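NAD-dependent dehydrogenase (Rhizobium meliloti, PDB 4Z0P) probably reduces glyoxylate and hydroxypyruvate with NADPH as the hydride donor, as a member of the D-isomer specific 2-hydroxyacid dehydrogenase family. Local coordinates at residues A[105-108]-A[109-113]; A[214-217]-A[218-221]; A[237-241]-A[242-246]; A[245-249]-A[250-254]; A[270-273]-A[274-277]. One frame throughout, in Å; residues are numbered along the deposited sequence.

Interaction 1 (A[105-108]-A[109-113]); sequences EWVM and MQCLL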
loop_
_atom_site.group_PDB
_atom_site.type_symbol
_atom_site.label_atom_id
_atom_site.label_comp_id
_atom_site.label_asym_id
_atom_site.label_seq_id
_atom_site.Cartn_x
_atom_site.Cartn_y
_atom_site.Cartn_z
ATOM N N GLU A 105 7.829 1.014 -1.188
ATOM C CA GLU A 105 6.861 0.149 -0.508
ATOM C C GLU A 105 6.351 0.787 0.771
ATOM O O GLU A 105 5.157 0.811 1.037
ATOM C CB GLU A 105 7.470 -1.188 -0.116
ATOM C CG GLU A 105 7.865 -2.106 -1.260
ATOM C CD GLU A 105 8.755 -3.261 -0.802
ATOM O OE1 GLU A 105 8.975 -3.398 0.421
ATOM O OE2 GLU A 105 9.283 -3.984 -1.675
ATOM N N TRP A 106 7.273 1.268 1.593
ATOM C CA TRP A 106 6.887 1.814 2.888
ATOM C C TRP A 106 6.052 3.094 2.712
ATOM O O TRP A 106 5.036 3.276 3.389
ATOM C CB TRP A 106 8.135 2.074 3.754
ATOM C CG TRP A 106 7.821 2.568 5.157
ATOM C CD1 TRP A 106 7.713 1.816 6.286
ATOM C CD2 TRP A 106 7.598 3.932 5.561
ATOM N NE1 TRP A 106 7.444 2.628 7.378
ATOM C CE2 TRP A 106 7.357 3.927 6.955
ATOM C CE3 TRP A 106 7.600 5.151 4.890
ATOM C CZ2 TRP A 106 7.106 5.114 7.683
ATOM C CZ3 TRP A 106 7.365 6.326 5.600
ATOM C CH2 TRP A 106 7.124 6.289 6.996
ATOM N N VAL A 107 6.467 3.968 1.802
ATOM C CA VAL A 107 5.741 5.217 1.552
ATOM C C VAL A 107 4.329 4.910 1.030
ATOM O O VAL A 107 3.351 5.467 1.505
ATOM C CB VAL A 107 6.507 6.151 0.584
ATOM C CG1 VAL A 107 5.673 7.369 0.207
ATOM C CG2 VAL A 107 7.821 6.599 1.215
ATOM N N MET A 108 4.242 4.010 0.065
ATOM C CA MET A 108 2.940 3.602 -0.474
ATOM C C MET A 108 2.074 3.034 0.634
ATOM O O MET A 108 0.881 3.364 0.722
ATOM C CB MET A 108 3.138 2.546 -1.562
ATOM C CG MET A 108 1.839 2.032 -2.204
ATOM S SD MET A 108 0.926 3.317 -3.104
ATOM C CE MET A 108 2.097 3.604 -4.437
ATOM N N MET A 109 2.652 2.186 1.488
ATOM C CA MET A 109 1.859 1.604 2.582
ATOM C C MET A 109 1.287 2.691 3.485
ATOM O O MET A 109 0.111 2.635 3.855
ATOM C CB MET A 109 2.670 0.617 3.396
ATOM C CG MET A 109 1.823 -0.110 4.414
ATOM S SD MET A 109 2.735 -1.465 5.209
ATOM C CE MET A 109 3.872 -0.520 6.107
ATOM N N GLN A 110 2.109 3.680 3.847
ATOM C CA GLN A 110 1.599 4.724 4.745
ATOM C C GLN A 110 0.503 5.533 4.070
ATOM O O GLN A 110 -0.511 5.863 4.686
ATOM C CB GLN A 110 2.686 5.700 5.174
ATOM C CG GLN A 110 3.920 5.077 5.785
ATOM C CD GLN A 110 3.631 3.960 6.746
ATOM O OE1 GLN A 110 2.812 4.094 7.662
ATOM N NE2 GLN A 110 4.305 2.827 6.547
ATOM N N CYS A 111 0.723 5.912 2.814
ATOM C CA CYS A 111 -0.305 6.710 2.125
ATOM C C CYS A 111 -1.631 5.920 2.025
ATOM O O CYS A 111 -2.703 6.505 2.159
ATOM C CB CYS A 111 0.173 7.170 0.748
ATOM S SG CYS A 111 1.512 8.407 0.890
ATOM N N LEU A 112 -1.566 4.611 1.775
ATOM C CA LEU A 112 -2.774 3.800 1.735
ATOM C C LEU A 112 -3.418 3.611 3.098
ATOM O O LEU A 112 -4.668 3.712 3.214
ATOM C CB LEU A 112 -2.520 2.464 1.049
ATOM C CG LEU A 112 -2.198 2.545 -0.440
ATOM C CD1 LEU A 112 -1.747 1.186 -0.971
ATOM C CD2 LEU A 112 -3.348 3.103 -1.265
ATOM N N LEU A 113 -2.609 3.386 4.128
ATOM C CA LEU A 113 -3.140 3.238 5.499
ATOM C C LEU A 113 -3.921 4.480 5.903
ATOM O O LEU A 113 -5.006 4.380 6.480
ATOM C CB LEU A 113 -2.010 2.992 6.493
ATOM C CG LEU A 113 -1.365 1.595 6.546
ATOM C CD1 LEU A 113 -0.126 1.678 7.429
ATOM C CD2 LEU A 113 -2.361 0.623 7.129
#
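Gln110 lies across one face of the Trp106 indole, one helical turn further along helix 97-115. Its CG sits over the six-membered ring, 3.5 Å from the centroid and almost on the ring normal, a CH-pi contact. The amide then runs over the face toward the pyrrole side. Gln110 NE2 ends 3.3 Å from Trp106 NE1; both are donors, and no bond joins them. The amide plane is turned 32° from the ring plane. The Gln110 chain bends at chi2 (-42°), and this fold brings NE2 back to its own helix. There Gln110 NE2 donates to Trp106 O at 3.3 Å. The bond is far from straight, with an N-H...O angle of 138°. The same oxygen takes the regular helical bond from Gln110 N, which arrives from the opposite face of the carbonyl plane. Trp106 O is thus gripped twice. The far ends of both side chains are also satisfied: Trp106 NE1 bonds to Thr281 OG1, and Gln110 OE1 to Ser257 OG. Trp106 also packs on Ala233 and Asp259, which bind NADPH. On another side of the helix, Met108 CG meets Leu112 CD1 at 3.9 Å. These two residues pack on Leu112 and Met108 of the second subunit. With alanine at Trp106, Gln110 CG is likely to lose its aromatic support and Thr281 OG1 its indole partner. The buried Gln110 amide is held against rotation: each end has a polar partner, and an aromatic face lies against its aliphatic part.

Interaction 2 (A[214-217]-A[218-221]); sequences ALFA and KLSR
Lys218 folds back on Ala214, and a water joins the two. Water 1 donates to Ala214 O at 2.8 Å and accepts from Lys218 NZ at 3.2 Å. The lysine chain is extended to CE and turns only at chi4 (91°), which swings NZ back toward Ala214. The last turn of helix 213-216 gives way here to a type I beta turn from Phe216 to Leu219. Lys218 N donates to Leu215 O at 3.0 Å, and Leu219 N to Phe216 O at 3.2 Å. Both donors stand well above the carbonyl planes. Phe216 O has a second partner, water 2. This water also donates to Leu219 O and accepts from Arg221 NH2 at 2.8 Å, in the plane of the guanidinium. Water 3 bridges Ala217 O and Leu219 O. Leu219 O therefore receives two water protons. Arg221 also donates to the backbone oxygens of Gly251 and Val252, which ties this turn to the loop after helix 241-250. The apolar side is simpler. Leu219 CD1 lies 4.2 Å from Phe216 CD1, at the ring edge near its plane. Leu219 also packs on Leu191 and Leu197. A serine at Leu219 would probably open a gap beside the phenyl edge and lose the packing on Leu191 and Leu197. The two sides of the turn thus differ in character: the carbonyls at the helix end are met by turn amides and waters, while Leu219 and Phe216 meet on the buried side.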
loop_
_atom_site.group_PDB
_atom_site.type_symbol
_atom_site.label_atom_id
_atom_site.label_comp_id
_atom_site.label_asym_id
_atom_site.label_seq_id
_atom_site.Cartn_x
_atom_site.Cartn_y
_atom_site.Cartn_z
ATOM N N ALA A 214 4.823 25.392 12.883
ATOM C CA ALA A 214 4.553 26.406 11.853
ATOM C C ALA A 214 4.368 25.783 10.475
ATOM O O ALA A 214 3.508 26.210 9.718
ATOM C CB ALA A 214 5.648 27.456 11.800
ATOM N N LEU A 215 5.177 24.779 10.162
ATOM C CA LEU A 215 5.050 24.070 8.880
ATOM C C LEU A 215 3.775 23.265 8.799
ATOM O O LEU A 215 3.066 23.329 7.790
ATOM C CB LEU A 215 6.281 23.197 8.641
ATOM C CG LEU A 215 6.272 22.445 7.299
ATOM C CD1 LEU A 215 7.648 22.363 6.670
ATOM C CD2 LEU A 215 5.700 21.059 7.465
ATOM N N PHE A 216 3.447 22.513 9.863
ATOM C CA PHE A 216 2.209 21.711 9.870
ATOM C C PHE A 216 0.955 22.593 9.718
ATOM O O PHE A 216 -0.006 22.184 9.047
ATOM C CB PHE A 216 2.096 20.871 11.145
ATOM C CG PHE A 216 3.268 19.921 11.382
ATOM C CD1 PHE A 216 3.843 19.197 10.332
ATOM C CD2 PHE A 216 3.799 19.768 12.652
ATOM C CE1 PHE A 216 4.914 18.340 10.552
ATOM C CE2 PHE A 216 4.871 18.914 12.880
ATOM C CZ PHE A 216 5.444 18.220 11.833
ATOM N N ALA A 217 0.988 23.790 10.311
ATOM C CA ALA A 217 -0.097 24.773 10.179
ATOM C C ALA A 217 -0.323 25.313 8.756
ATOM O O ALA A 217 -1.384 25.862 8.478
ATOM C CB ALA A 217 0.122 25.922 11.141
ATOM N N LYS A 218 0.674 25.171 7.881
ATOM C CA LYS A 218 0.565 25.592 6.488
ATOM C C LYS A 218 0.058 24.503 5.552
ATOM O O LYS A 218 -0.281 24.796 4.410
ATOM C CB LYS A 218 1.903 26.137 5.987
ATOM C CG LYS A 218 2.303 27.441 6.657
ATOM C CD LYS A 218 3.656 27.880 6.100
ATOM C CE LYS A 218 4.173 29.155 6.756
ATOM N NZ LYS A 218 5.026 28.844 7.930
ATOM N N LEU A 219 -0.035 23.266 6.034
ATOM C CA LEU A 219 -0.572 22.163 5.225
ATOM C C LEU A 219 -2.049 22.356 4.942
ATOM O O LEU A 219 -2.750 23.067 5.662
ATOM C CB LEU A 219 -0.303 20.830 5.918
ATOM C CG LEU A 219 1.177 20.432 5.988
ATOM C CD1 LEU A 219 1.400 19.208 6.889
ATOM C CD2 LEU A 219 1.713 20.121 4.598
ATOM N N SER A 220 -2.514 21.753 3.860
ATOM C CA SER A 220 -3.904 21.895 3.468
ATOM C C SER A 220 -4.890 21.339 4.484
ATOM O O SER A 220 -4.694 20.240 5.026
ATOM C CB SER A 220 -4.158 21.207 2.127
ATOM O OG SER A 220 -5.469 21.552 1.691
ATOM N N ARG A 221 -5.968 22.092 4.702
ATOM C CA ARG A 221 -7.149 21.577 5.432
ATOM C C ARG A 221 -8.319 21.337 4.501
ATOM O O ARG A 221 -9.411 21.057 4.971
ATOM C CB ARG A 221 -7.543 22.540 6.528
ATOM C CG ARG A 221 -6.294 23.033 7.256
ATOM C CD ARG A 221 -6.539 23.418 8.678
ATOM N NE ARG A 221 -6.916 22.244 9.446
ATOM C CZ ARG A 221 -6.090 21.401 10.069
ATOM N NH1 ARG A 221 -6.646 20.410 10.752
ATOM N NH2 ARG A 221 -4.749 21.538 10.062
HETATM O O HOH W 1 2.535 28.788 9.999
HETATM O O HOH W 2 -2.709 22.726 8.540
HETATM O O HOH W 3 -3.567 25.723 6.194
#

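Interaction 3 (A[237-241]-A[242-246]); sequences GSQVE and ADILE
Gln239 has its CG between the backbone N and the carbonyl carbon (chi1 76°), and its chain is extended beyond. Ile244 places CG1 beside its own backbone N (chi1 -66°), and its CD1 lies against the Gln239 side chain, which it crosses obliquely. Ile244 CD1 lies 3.8 Å from both Gln239 CG and Gln239 CD. This is the start of helix 241-250 in the Rossmann-type NAD(P)-binding domain, after the loop that follows strand 229-232. Val240 is the N-cap residue. Its backbone oxygen accepts from Ile244 N at 3.1 Å, in the carbonyl plane, and weakly from Asp243 N. Glu241 O takes Leu245 N at 3.0 Å in a nearly straight bond. Val240 CG1 rests against the carboxylate of Asp243, 3.6 Å from Asp243 CG. Asp243 OD2 accepts from Ala213 N, at the start of the neighbouring helix 213-216. Gln239 is gripped at both ends of its amide. OE1 accepts from Asn232 ND2, and NE2 donates to Val260 O as well as to Glu241. These bonds fix the amide and tie the loop to strand 229-232 and to the loop after strand 255-258, which Glu262 N also joins through Glu241 OE2. Gln239 NE2 meets Glu241 OE2 at 3.0 Å, on the lone pair anti to the other oxygen and within 2° of the amide plane.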
loop_
_atom_site.group_PDB
_atom_site.type_symbol
_atom_site.label_atom_id
_atom_site.label_comp_id
_atom_site.label_asym_id
_atom_site.label_seq_id
_atom_site.Cartn_x
_atom_site.Cartn_y
_atom_site.Cartn_z
ATOM N N GLY A 237 16.080 13.900 13.163
ATOM C CA GLY A 237 16.555 15.235 13.504
ATOM C C GLY A 237 15.914 16.358 12.694
ATOM O O GLY A 237 16.046 17.526 13.055
ATOM N N SER A 238 15.229 16.018 11.598
ATOM C CA SER A 238 14.503 17.005 10.805
ATOM C C SER A 238 13.147 17.381 11.401
ATOM O O SER A 238 12.528 18.331 10.935
ATOM C CB SER A 238 14.338 16.540 9.353
ATOM O OG SER A 238 15.606 16.427 8.727
ATOM N N GLN A 239 12.680 16.672 12.430
ATOM C CA GLN A 239 11.373 16.963 12.995
ATOM C C GLN A 239 11.459 17.421 14.433
ATOM O O GLN A 239 12.455 17.176 15.140
ATOM C CB GLN A 239 10.446 15.748 12.864
ATOM C CG GLN A 239 10.710 14.629 13.858
ATOM C CD GLN A 239 10.266 13.261 13.382
ATOM O OE1 GLN A 239 9.865 13.063 12.229
ATOM N NE2 GLN A 239 10.339 12.287 14.288
ATOM N N VAL A 240 10.427 18.153 14.844
ATOM C CA VAL A 240 10.298 18.624 16.223
ATOM C C VAL A 240 9.167 17.814 16.841
ATOM O O VAL A 240 7.981 18.123 16.642
ATOM C CB VAL A 240 10.023 20.143 16.310
ATOM C CG1 VAL A 240 10.012 20.610 17.753
ATOM C CG2 VAL A 240 11.074 20.907 15.523
ATOM N N GLU A 241 9.530 16.761 17.566
ATOM C CA GLU A 241 8.519 15.847 18.107
ATOM C C GLU A 241 7.565 16.488 19.098
ATOM O O GLU A 241 6.400 16.130 19.133
ATOM C CB GLU A 241 9.179 14.605 18.715
ATOM C CG GLU A 241 9.679 13.707 17.587
ATOM C CD GLU A 241 10.644 12.620 18.005
ATOM O OE1 GLU A 241 10.771 12.329 19.200
ATOM O OE2 GLU A 241 11.261 12.052 17.095
ATOM N N ALA A 242 8.033 17.460 19.872
ATOM C CA ALA A 242 7.128 18.187 20.756
ATOM C C ALA A 242 5.972 18.814 19.953
ATOM O O ALA A 242 4.825 18.839 20.411
ATOM C CB ALA A 242 7.879 19.260 21.539
ATOM N N ASP A 243 6.287 19.336 18.768
ATOM C CA ASP A 243 5.299 19.980 17.900
ATOM C C ASP A 243 4.388 18.963 17.232
ATOM O O ASP A 243 3.197 19.201 17.091
ATOM C CB ASP A 243 5.981 20.810 16.817
ATOM C CG ASP A 243 6.693 22.030 17.343
ATOM O OD1 ASP A 243 6.685 22.314 18.560
ATOM O OD2 ASP A 243 7.238 22.773 16.496
ATOM N N ILE A 244 4.941 17.833 16.811
ATOM C CA ILE A 244 4.128 16.760 16.237
ATOM C C ILE A 244 3.058 16.354 17.252
ATOM O O ILE A 244 1.868 16.268 16.932
ATOM C CB ILE A 244 4.968 15.519 15.835
ATOM C CG1 ILE A 244 5.942 15.840 14.681
ATOM C CG2 ILE A 244 4.046 14.397 15.388
ATOM C CD1 ILE A 244 6.933 14.713 14.399
ATOM N N LEU A 245 3.492 16.118 18.487
ATOM C CA LEU A 245 2.559 15.712 19.550
ATOM C C LEU A 245 1.483 16.777 19.836
ATOM O O LEU A 245 0.297 16.430 19.952
ATOM C CB LEU A 245 3.314 15.355 20.824
ATOM C CG LEU A 245 4.156 14.081 20.741
ATOM C CD1 LEU A 245 5.173 14.005 21.865
ATOM C CD2 LEU A 245 3.254 12.865 20.761
ATOM N N GLU A 246 1.893 18.043 19.968
ATOM C CA GLU A 246 0.953 19.156 20.162
ATOM C C GLU A 246 -0.079 19.216 19.047
ATOM O O GLU A 246 -1.270 19.397 19.301
ATOM C CB GLU A 246 1.682 20.504 20.189
ATOM C CG GLU A 246 2.370 20.820 21.495
ATOM C CD GLU A 246 2.513 22.311 21.709
ATOM O OE1 GLU A 246 2.301 22.753 22.857
ATOM O OE2 GLU A 246 2.828 23.028 20.726
#

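Interaction 4 (A[245-249]-A[250-254]); sequences LECLD and SGVLG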
loop_
_atom_site.group_PDB
_atom_site.type_symbol
_atom_site.label_atom_id
_atom_site.label_comp_id
_atom_site.label_asym_id
_atom_site.label_seq_id
_atom_site.Cartn_x
_atom_site.Cartn_y
_atom_site.Cartn_z
ATOM N N LEU A 245 3.492 16.118 18.487
ATOM C CA LEU A 245 2.559 15.712 19.550
ATOM C C LEU A 245 1.483 16.777 19.836
ATOM O O LEU A 245 0.297 16.430 19.952
ATOM C CB LEU A 245 3.314 15.355 20.824
ATOM C CG LEU A 245 4.156 14.081 20.741
ATOM C CD1 LEU A 245 5.173 14.005 21.865
ATOM C CD2 LEU A 245 3.254 12.865 20.761
ATOM N N GLU A 246 1.893 18.043 19.968
ATOM C CA GLU A 246 0.953 19.156 20.162
ATOM C C GLU A 246 -0.079 19.216 19.047
ATOM O O GLU A 246 -1.270 19.397 19.301
ATOM C CB GLU A 246 1.682 20.504 20.189
ATOM C CG GLU A 246 2.370 20.820 21.495
ATOM C CD GLU A 246 2.513 22.311 21.709
ATOM O OE1 GLU A 246 2.301 22.753 22.857
ATOM O OE2 GLU A 246 2.828 23.028 20.726
ATOM N N CYS A 247 0.396 19.046 17.813
ATOM C CA CYS A 247 -0.474 19.129 16.651
ATOM C C CYS A 247 -1.396 17.932 16.506
ATOM O O CYS A 247 -2.516 18.092 16.034
ATOM C CB CYS A 247 0.336 19.318 15.383
ATOM S SG CYS A 247 1.076 20.967 15.274
ATOM N N LEU A 248 -0.944 16.737 16.882
ATOM C CA LEU A 248 -1.841 15.593 16.937
ATOM C C LEU A 248 -2.917 15.769 18.003
ATOM O O LEU A 248 -4.104 15.457 17.784
ATOM C CB LEU A 248 -1.049 14.298 17.182
ATOM C CG LEU A 248 -0.174 13.840 16.012
ATOM C CD1 LEU A 248 0.888 12.853 16.480
ATOM C CD2 LEU A 248 -1.023 13.249 14.878
ATOM N N ASP A 249 -2.504 16.269 19.167
ATOM C CA ASP A 249 -3.450 16.502 20.270
ATOM C C ASP A 249 -4.552 17.503 19.891
ATOM O O ASP A 249 -5.707 17.326 20.247
ATOM C CB ASP A 249 -2.702 16.966 21.521
ATOM C CG ASP A 249 -1.973 15.839 22.223
ATOM O OD1 ASP A 249 -2.180 14.648 21.917
ATOM O OD2 ASP A 249 -1.179 16.152 23.099
ATOM N N SER A 250 -4.188 18.545 19.171
ATOM C CA SER A 250 -5.118 19.609 18.830
ATOM C C SER A 250 -5.916 19.307 17.571
ATOM O O SER A 250 -6.932 19.931 17.347
ATOM C CB SER A 250 -4.362 20.913 18.618
ATOM O OG SER A 250 -3.601 20.853 17.432
ATOM N N GLY A 251 -5.431 18.385 16.743
ATOM C CA GLY A 251 -6.070 18.062 15.487
ATOM C C GLY A 251 -5.499 18.800 14.293
ATOM O O GLY A 251 -5.966 18.573 13.168
ATOM N N VAL A 252 -4.486 19.640 14.501
ATOM C CA VAL A 252 -3.767 20.291 13.395
ATOM C C VAL A 252 -3.192 19.215 12.461
ATOM O O VAL A 252 -3.251 19.353 11.244
ATOM C CB VAL A 252 -2.683 21.269 13.879
ATOM C CG1 VAL A 252 -1.812 21.723 12.718
ATOM C CG2 VAL A 252 -3.341 22.503 14.515
ATOM N N LEU A 253 -2.661 18.141 13.044
ATOM C CA LEU A 253 -2.358 16.926 12.297
ATOM C C LEU A 253 -3.399 15.871 12.608
ATOM O O LEU A 253 -3.717 15.629 13.770
ATOM C CB LEU A 253 -0.989 16.366 12.670
ATOM C CG LEU A 253 0.236 17.143 12.179
ATOM C CD1 LEU A 253 1.504 16.523 12.754
ATOM C CD2 LEU A 253 0.301 17.136 10.660
ATOM N N GLY A 254 -3.925 15.242 11.563
ATOM C CA GLY A 254 -4.947 14.210 11.721
ATOM C C GLY A 254 -4.339 12.852 12.022
ATOM O O GLY A 254 -5.014 11.952 12.544
HETATM O O HOH W 4 -5.135 14.266 15.601
#
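Cys247 O is the meeting point of this turn: Leu253 N, six residues on, donates to it at 3.0 Å with an N-H...O angle of 167°. The donor stands well above the carbonyl plane. Gly251 N also reaches this oxygen, but only in a weak bond. Ser250 N still makes a regular helical bond, to Glu246 O at 3.0 Å. Helix 241-250 ends here. Gly251 is the first residue to leave helical angles, with phi at 95°. A CB at these angles would be jammed against the carbonyl oxygen of Ser250. The chain leaves the helix at this glycine and runs on to strand 255-258, in a helix-to-strand connection of the Rossmann-type domain. An ST turn supports the bend. Ser250 has OG between its backbone N and its carbonyl carbon (chi1 70°), and this lets Ser250 OG accept from Val252 N at 3.3 Å. Side chains close over the turn. Cys247 CB lies 3.9 Å from Leu253 CG, and its SG lies alongside Val252 CG1. One residue on, Leu248 CD2 comes to 3.8 Å from Leu253 CB. Cys247 and Leu253 pack together on Phe216 of helix 213-216. The exit is also bridged by a water. Water 4 donates to Leu248 O and to Leu253 O, 2.7 Å from each. On the outer side, the Asp249 carboxylate leaves this contact and forms a salt bridge with Arg271.

Interaction 5 (A[270-273]-A[274-277]); sequences SRFW and DMPN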
loop_
_atom_site.group_PDB
_atom_site.type_symbol
_atom_site.label_atom_id
_atom_site.label_comp_id
_atom_site.label_asym_id
_atom_site.label_seq_id
_atom_site.Cartn_x
_atom_site.Cartn_y
_atom_site.Cartn_z
ATOM N N SER A 270 7.993 7.101 25.339
ATOM C CA SER A 270 7.418 8.011 24.333
ATOM C C SER A 270 5.916 7.844 24.224
ATOM O O SER A 270 5.407 6.736 24.232
ATOM C CB SER A 270 8.047 7.794 22.943
ATOM O OG SER A 270 7.469 8.660 21.970
ATOM N N ARG A 271 5.208 8.960 24.087
ATOM C CA ARG A 271 3.790 8.912 23.769
ATOM C C ARG A 271 3.480 8.291 22.406
ATOM O O ARG A 271 2.361 7.827 22.206
ATOM C CB ARG A 271 3.191 10.313 23.825
ATOM C CG ARG A 271 3.104 10.869 25.249
ATOM C CD ARG A 271 2.389 12.213 25.230
ATOM N NE ARG A 271 1.030 12.047 24.711
ATOM C CZ ARG A 271 0.306 12.985 24.099
ATOM N NH1 ARG A 271 0.796 14.196 23.892
ATOM N NH2 ARG A 271 -0.924 12.691 23.689
ATOM N N PHE A 272 4.435 8.286 21.481
ATOM C CA PHE A 272 4.128 7.883 20.110
ATOM C C PHE A 272 3.653 6.431 20.024
ATOM O O PHE A 272 2.855 6.110 19.163
ATOM C CB PHE A 272 5.305 8.085 19.171
ATOM C CG PHE A 272 5.602 9.517 18.840
ATOM C CD1 PHE A 272 4.634 10.330 18.245
ATOM C CD2 PHE A 272 6.848 10.037 19.066
ATOM C CE1 PHE A 272 4.919 11.620 17.910
ATOM C CE2 PHE A 272 7.146 11.349 18.755
ATOM C CZ PHE A 272 6.170 12.150 18.192
ATOM N N TRP A 273 4.150 5.557 20.901
ATOM C CA TRP A 273 3.792 4.146 20.846
ATOM C C TRP A 273 2.289 3.902 20.953
ATOM O O TRP A 273 1.781 2.946 20.365
ATOM C CB TRP A 273 4.488 3.357 21.941
ATOM C CG TRP A 273 6.010 3.364 21.932
ATOM C CD1 TRP A 273 6.832 3.986 22.825
ATOM C CD2 TRP A 273 6.869 2.658 21.033
ATOM N NE1 TRP A 273 8.138 3.722 22.537
ATOM C CE2 TRP A 273 8.205 2.910 21.441
ATOM C CE3 TRP A 273 6.650 1.848 19.924
ATOM C CZ2 TRP A 273 9.297 2.376 20.781
ATOM C CZ3 TRP A 273 7.753 1.296 19.270
ATOM C CH2 TRP A 273 9.053 1.558 19.693
ATOM N N ASP A 274 1.602 4.709 21.754
ATOM C CA ASP A 274 0.192 4.481 22.094
ATOM C C ASP A 274 -0.788 5.431 21.416
ATOM O O ASP A 274 -1.969 5.400 21.752
ATOM C CB ASP A 274 -0.016 4.633 23.607
ATOM C CG ASP A 274 0.678 3.555 24.428
ATOM O OD1 ASP A 274 0.849 2.422 23.951
ATOM O OD2 ASP A 274 1.016 3.856 25.593
ATOM N N MET A 275 -0.346 6.263 20.477
ATOM C CA MET A 275 -1.271 7.233 19.948
ATOM C C MET A 275 -2.125 6.674 18.854
ATOM O O MET A 275 -1.643 5.933 18.014
ATOM C CB MET A 275 -0.547 8.452 19.523
ATOM C CG MET A 275 -0.241 9.227 20.764
ATOM S SD MET A 275 0.913 10.458 20.306
ATOM C CE MET A 275 -0.243 11.702 19.726
ATOM N N PRO A 276 -3.427 7.025 18.889
ATOM C CA PRO A 276 -4.366 6.302 18.041
ATOM C C PRO A 276 -4.193 6.504 16.527
ATOM O O PRO A 276 -4.579 5.622 15.760
ATOM C CB PRO A 276 -5.731 6.792 18.536
ATOM C CG PRO A 276 -5.480 8.146 19.112
ATOM C CD PRO A 276 -4.092 8.082 19.690
ATOM N N ASN A 277 -3.612 7.619 16.087
ATOM C CA ASN A 277 -3.427 7.824 14.642
ATOM C C ASN A 277 -1.957 8.018 14.269
ATOM O O ASN A 277 -1.668 8.680 13.278
ATOM C CB ASN A 277 -4.291 8.983 14.132
ATOM C CG ASN A 277 -5.779 8.707 14.264
ATOM O OD1 ASN A 277 -6.281 7.719 13.719
ATOM N ND2 ASN A 277 -6.500 9.579 14.982
HETATM O O HOH W 5 2.966 5.583 24.403
#
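The loop between strands 255-258 and 278-280 makes a short helical turn at 271-273, and Met275 folds back onto Arg271 and Phe272. The turn opens with an ST turn: Ser270 OG accepts from Phe272 N at 3.1 Å. It closes with Asp274 N donating to Arg271 O at 3.2 Å, from above the carbonyl plane. A weak bond from Met275 N to Phe272 O follows. The methionine chain bends at chi3 (85°). This bend sends Met275 CE over one face of the Arg271 guanidinium, 4.1 Å from Arg271 NH2. Met275 SD lies obliquely to the Phe272 ring, 5.3 Å from the centroid, a Met-aromatic contact. The nearest ring carbon is Phe272 CD1, 4.3 Å from Met275 SD. Met275 has two conformers, so its contacts with the ring and guanidinium hold for one of them. Water 5 donates to Ser270 O at 2.7 Å and accepts weakly from Asp274 N. Trp273 NE1 bonds to Ser267 O, and its ring stacks on His128 of the second subunit. Phe272 and Met275 both pack on Leu245 of helix 241-250. In this conformer the thioether touches both an aromatic ring and a cationic group whose charge is already paired with Asp249, so the contact is probably mainly dispersive.

Interactions 2, 3, 4 and 5 form one connected patch of the Rossmann-type domain. Interactions 3 and 4 share Leu245 and Glu246 on helix 241-250. Interaction 2 packs on both: Phe216 CE2 is 3.7 Å from Ile244 CG1, and Phe216 CD2 is 4.0 Å from Cys247 SG. Interaction 5 covers another part of the helix, with Leu245 CD2 3.5 Å from Phe272 CE1. Asp249 OD2 and Arg271 NH1, 2.9 Å apart, join interactions 4 and 5. Interaction 1 stands apart, its nearest atoms about 8 Å from interaction 5. Its Trp106 side chain is about 7 Å from NADPH. Interactions 1 and 5 both touch the second subunit.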